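Local coordinates for UDP-N-acetylglucosamine 4,6-dehydratase (Vibrio fischeri, PDB 3PVZ), which binds NAD and probably acts as a lyase that removes water from the nucleotide sugar UDP-N-acetylglucosamine, at residues F143-I149 against F185-K189. Numbering follows the deposited sequence.
Sequences FNTDKTI and FLMRK
K189 runs its side chain past the CG2 methyl of I149 to reach D146, joining helices 131-154 and 174-189, which run almost parallel (9° between the short axes) as neighbouring helices of the NAD-binding Rossmann fold. Starting at the backbone, K189 CB rests on I149 CG2 at 3.5 Å, and CG lies against the same methyl while passing near D146 OD1. Bent at chi2, the chain runs on past I149 CG2 with CD, CE draws up to the carboxylate, and a second bend at chi4 (-60°) turns NZ in toward D146 OD1. There NZ donates a 2.7 Å hydrogen bond to D146 OD1 within a salt bridge. The ammonium approaches from above the carboxylate plane, 36° out of it. D146 OD1 also sits at the edge of the F185 ring, 3.7 Å from CD1.

On one side of this polar centre, the edge of F143 points toward the face of F185 in an offset edge-to-face pair with centroids 6.0 Å apart; F357 of helix 351-367 meets the F143 ring as well. Toward strand 159-163 the contact is apolar: L186 CD1 meets both T145 CG2 and I149 CD1, the latter at 3.8 Å. The guanidinium of R188 is held from outside the two segments, its NH2 hydrogen-bonded to Q351 OE1. A water ties the helices together, donating to D146 OD1 and to F185 O, and accepting from R188 NE at 3.0 Å.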
ATOM      1  N   PHE A 143      -5.967   4.824 -16.108  1.00 34.40           N
ATOM      2  CA  PHE A 143      -7.340   4.365 -16.253  1.00 35.06           C
ATOM      3  C   PHE A 143      -8.252   4.562 -15.059  1.00 33.82           C
ATOM      4  O   PHE A 143      -9.403   4.918 -15.238  1.00 34.44           O
ATOM      5  CB  PHE A 143      -7.368   2.935 -16.786  1.00 36.83           C
ATOM      6  CG  PHE A 143      -6.843   2.832 -18.202  1.00 39.84           C
ATOM      7  CD1 PHE A 143      -7.507   3.479 -19.248  1.00 40.62           C
ATOM      8  CD2 PHE A 143      -5.666   2.178 -18.471  1.00 40.85           C
ATOM      9  CE1 PHE A 143      -6.995   3.435 -20.513  1.00 43.23           C
ATOM     10  CE2 PHE A 143      -5.169   2.110 -19.752  1.00 41.36           C
ATOM     11  CZ  PHE A 143      -5.816   2.736 -20.760  1.00 44.23           C
ATOM     12  N   ASN A 144      -7.748   4.397 -13.846  1.00 33.40           N
ATOM     13  CA  ASN A 144      -8.525   4.671 -12.650  1.00 32.27           C
ATOM     14  C   ASN A 144      -8.844   6.149 -12.577  1.00 32.16           C
ATOM     15  O   ASN A 144      -9.915   6.569 -12.078  1.00 33.16           O
ATOM     16  CB  ASN A 144      -7.754   4.296 -11.383  1.00 31.11           C
ATOM     17  CG  ASN A 144      -7.711   2.786 -11.135  1.00 32.39           C
ATOM     18  OD1 ASN A 144      -8.226   1.980 -11.918  1.00 32.63           O
ATOM     19  ND2 ASN A 144      -7.060   2.391 -10.039  1.00 32.53           N
ATOM     20  N   THR A 145      -7.907   6.963 -13.008  1.00 31.72           N
ATOM     21  CA  THR A 145      -8.093   8.395 -12.934  1.00 31.24           C
ATOM     22  C   THR A 145      -9.187   8.797 -13.909  1.00 30.97           C
ATOM     23  O   THR A 145     -10.148   9.450 -13.496  1.00 30.24           O
ATOM     24  CB  THR A 145      -6.797   9.127 -13.272  1.00 32.68           C
ATOM     25  OG1 THR A 145      -5.746   8.641 -12.431  1.00 34.52           O
ATOM     26  CG2 THR A 145      -6.942  10.623 -13.078  1.00 33.65           C
ATOM     27  N   ASP A 146      -9.086   8.335 -15.164  1.00 31.41           N
ATOM     28  CA  ASP A 146     -10.083   8.640 -16.198  1.00 31.47           C
ATOM     29  C   ASP A 146     -11.475   8.154 -15.753  1.00 30.87           C
ATOM     30  O   ASP A 146     -12.420   8.926 -15.810  1.00 30.61           O
ATOM     31  CB  ASP A 146      -9.690   7.994 -17.546  1.00 33.05           C
ATOM     32  CG  ASP A 146     -10.492   8.501 -18.692  1.00 35.21           C
ATOM     33  OD1 ASP A 146     -10.491   9.727 -18.946  1.00 41.13           O
ATOM     34  OD2 ASP A 146     -11.145   7.693 -19.341  1.00 40.01           O
ATOM     35  N   LYS A 147     -11.591   6.915 -15.255  1.00 30.26           N
ATOM     36  CA  LYS A 147     -12.875   6.397 -14.782  1.00 29.56           C
ATOM     37  C   LYS A 147     -13.477   7.212 -13.623  1.00 29.17           C
ATOM     38  O   LYS A 147     -14.657   7.501 -13.628  1.00 30.27           O
ATOM     39  CB  LYS A 147     -12.767   4.908 -14.374  1.00 30.12           C
ATOM     40  CG  LYS A 147     -14.118   4.321 -13.842  1.00 29.79           C
ATOM     41  CD  LYS A 147     -13.954   2.948 -13.259  1.00 29.01           C
ATOM     42  CE  LYS A 147     -13.284   2.988 -11.871  1.00 25.20           C
ATOM     43  NZ  LYS A 147     -13.239   1.549 -11.347  1.00 24.61           N
ATOM     44  N   THR A 148     -12.695   7.543 -12.608  1.00 28.97           N
ATOM     45  CA  THR A 148     -13.230   8.255 -11.432  1.00 27.65           C
ATOM     46  C   THR A 148     -13.608   9.706 -11.851  1.00 27.95           C
ATOM     47  O   THR A 148     -14.515  10.308 -11.329  1.00 28.35           O
ATOM     48  CB  THR A 148     -12.239   8.287 -10.305  1.00 26.95           C
ATOM     49  OG1 THR A 148     -10.993   8.807 -10.790  1.00 26.69           O
ATOM     50  CG2 THR A 148     -12.001   6.831  -9.624  1.00 27.01           C
ATOM     51  N   ILE A 149     -12.901  10.275 -12.795  1.00 28.91           N
ATOM     52  CA  ILE A 149     -13.378  11.543 -13.376  1.00 29.23           C
ATOM     53  C   ILE A 149     -14.768  11.376 -14.055  1.00 29.06           C
ATOM     54  O   ILE A 149     -15.686  12.186 -13.817  1.00 29.48           O
ATOM     55  CB  ILE A 149     -12.386  12.172 -14.383  1.00 29.30           C
ATOM     56  CG1 ILE A 149     -11.049  12.476 -13.687  1.00 29.46           C
ATOM     57  CG2 ILE A 149     -12.949  13.511 -14.917  1.00 26.37           C
ATOM     58  CD1 ILE A 149      -9.930  12.798 -14.651  1.00 27.17           C
ATOM     59  N   PHE A 185      -5.472  12.433 -20.906  1.00 34.09           N
ATOM     60  CA  PHE A 185      -6.823  11.992 -20.563  1.00 33.47           C
ATOM     61  C   PHE A 185      -7.535  13.044 -19.753  1.00 33.52           C
ATOM     62  O   PHE A 185      -8.734  13.225 -19.913  1.00 34.64           O
ATOM     63  CB  PHE A 185      -6.828  10.632 -19.810  1.00 33.14           C
ATOM     64  CG  PHE A 185      -6.641   9.441 -20.710  1.00 32.53           C
ATOM     65  CD1 PHE A 185      -7.730   8.828 -21.296  1.00 35.73           C
ATOM     66  CD2 PHE A 185      -5.370   9.001 -21.038  1.00 31.80           C
ATOM     67  CE1 PHE A 185      -7.565   7.748 -22.165  1.00 36.66           C
ATOM     68  CE2 PHE A 185      -5.171   7.940 -21.902  1.00 35.19           C
ATOM     69  CZ  PHE A 185      -6.276   7.290 -22.466  1.00 37.78           C
ATOM     70  N   LEU A 186      -6.803  13.678 -18.842  1.00 33.68           N
ATOM     71  CA  LEU A 186      -7.307  14.764 -18.004  1.00 33.82           C
ATOM     72  C   LEU A 186      -7.745  15.961 -18.883  1.00 34.00           C
ATOM     73  O   LEU A 186      -8.723  16.595 -18.631  1.00 32.78           O
ATOM     74  CB  LEU A 186      -6.200  15.271 -17.099  1.00 33.26           C
ATOM     75  CG  LEU A 186      -6.135  14.987 -15.617  1.00 37.72           C
ATOM     76  CD1 LEU A 186      -6.239  13.513 -15.325  1.00 39.89           C
ATOM     77  CD2 LEU A 186      -4.840  15.620 -15.023  1.00 37.99           C
HETATM   78  N   MSE A 187      -6.957  16.286 -19.887  1.00 35.49           N
HETATM   79  CA  MSE A 187      -7.295  17.393 -20.743  1.00 36.60           C
HETATM   80  C   MSE A 187      -8.611  17.095 -21.442  1.00 37.05           C
HETATM   81  O   MSE A 187      -9.402  17.996 -21.589  1.00 38.35           O
HETATM   82  CB  MSE A 187      -6.178  17.728 -21.747  1.00 38.01           C
HETATM   83  CG  MSE A 187      -4.940  18.427 -21.184  1.00 40.65           C
HETATM   84 SE   MSE A 187      -5.198  19.911 -19.887  0.65 49.52          SE
HETATM   85  CE  MSE A 187      -5.018  18.887 -18.196  1.00 47.28           C
ATOM     86  N   ARG A 188      -8.862  15.853 -21.862  1.00 37.74           N
ATOM     87  CA  ARG A 188     -10.126  15.537 -22.531  1.00 37.28           C
ATOM     88  C   ARG A 188     -11.270  15.708 -21.566  1.00 36.43           C
ATOM     89  O   ARG A 188     -12.296  16.291 -21.926  1.00 35.89           O
ATOM     90  CB  ARG A 188     -10.170  14.124 -23.075  1.00 37.80           C
ATOM     91  CG  ARG A 188     -11.519  13.744 -23.633  1.00 37.96           C
ATOM     92  CD  ARG A 188     -11.450  12.505 -24.550  1.00 39.51           C
ATOM     93  NE  ARG A 188     -11.212  11.286 -23.780  1.00 36.70           N
ATOM     94  CZ  ARG A 188     -11.123  10.078 -24.308  1.00 40.87           C
ATOM     95  NH1 ARG A 188     -10.901   9.041 -23.526  1.00 40.36           N
ATOM     96  NH2 ARG A 188     -11.229   9.900 -25.632  1.00 41.61           N
ATOM     97  N   LYS A 189     -11.099  15.184 -20.358  1.00 34.93           N
ATOM     98  CA  LYS A 189     -12.137  15.297 -19.308  1.00 34.63           C
ATOM     99  C   LYS A 189     -12.413  16.710 -18.824  1.00 34.14           C
ATOM    100  O   LYS A 189     -13.504  16.998 -18.342  1.00 33.25           O
ATOM    101  CB  LYS A 189     -11.777  14.442 -18.097  1.00 33.89           C
ATOM    102  CG  LYS A 189     -12.004  12.935 -18.312  1.00 36.33           C
ATOM    103  CD  LYS A 189     -13.465  12.656 -18.722  1.00 37.02           C
ATOM    104  CE  LYS A 189     -13.821  11.181 -18.743  1.00 37.59           C
ATOM    105  NZ  LYS A 189     -12.998  10.407 -19.670  1.00 39.04           N
TER
HETATM  106  O   HOH W   1     -10.210  11.330 -20.931  1.00 17.87           O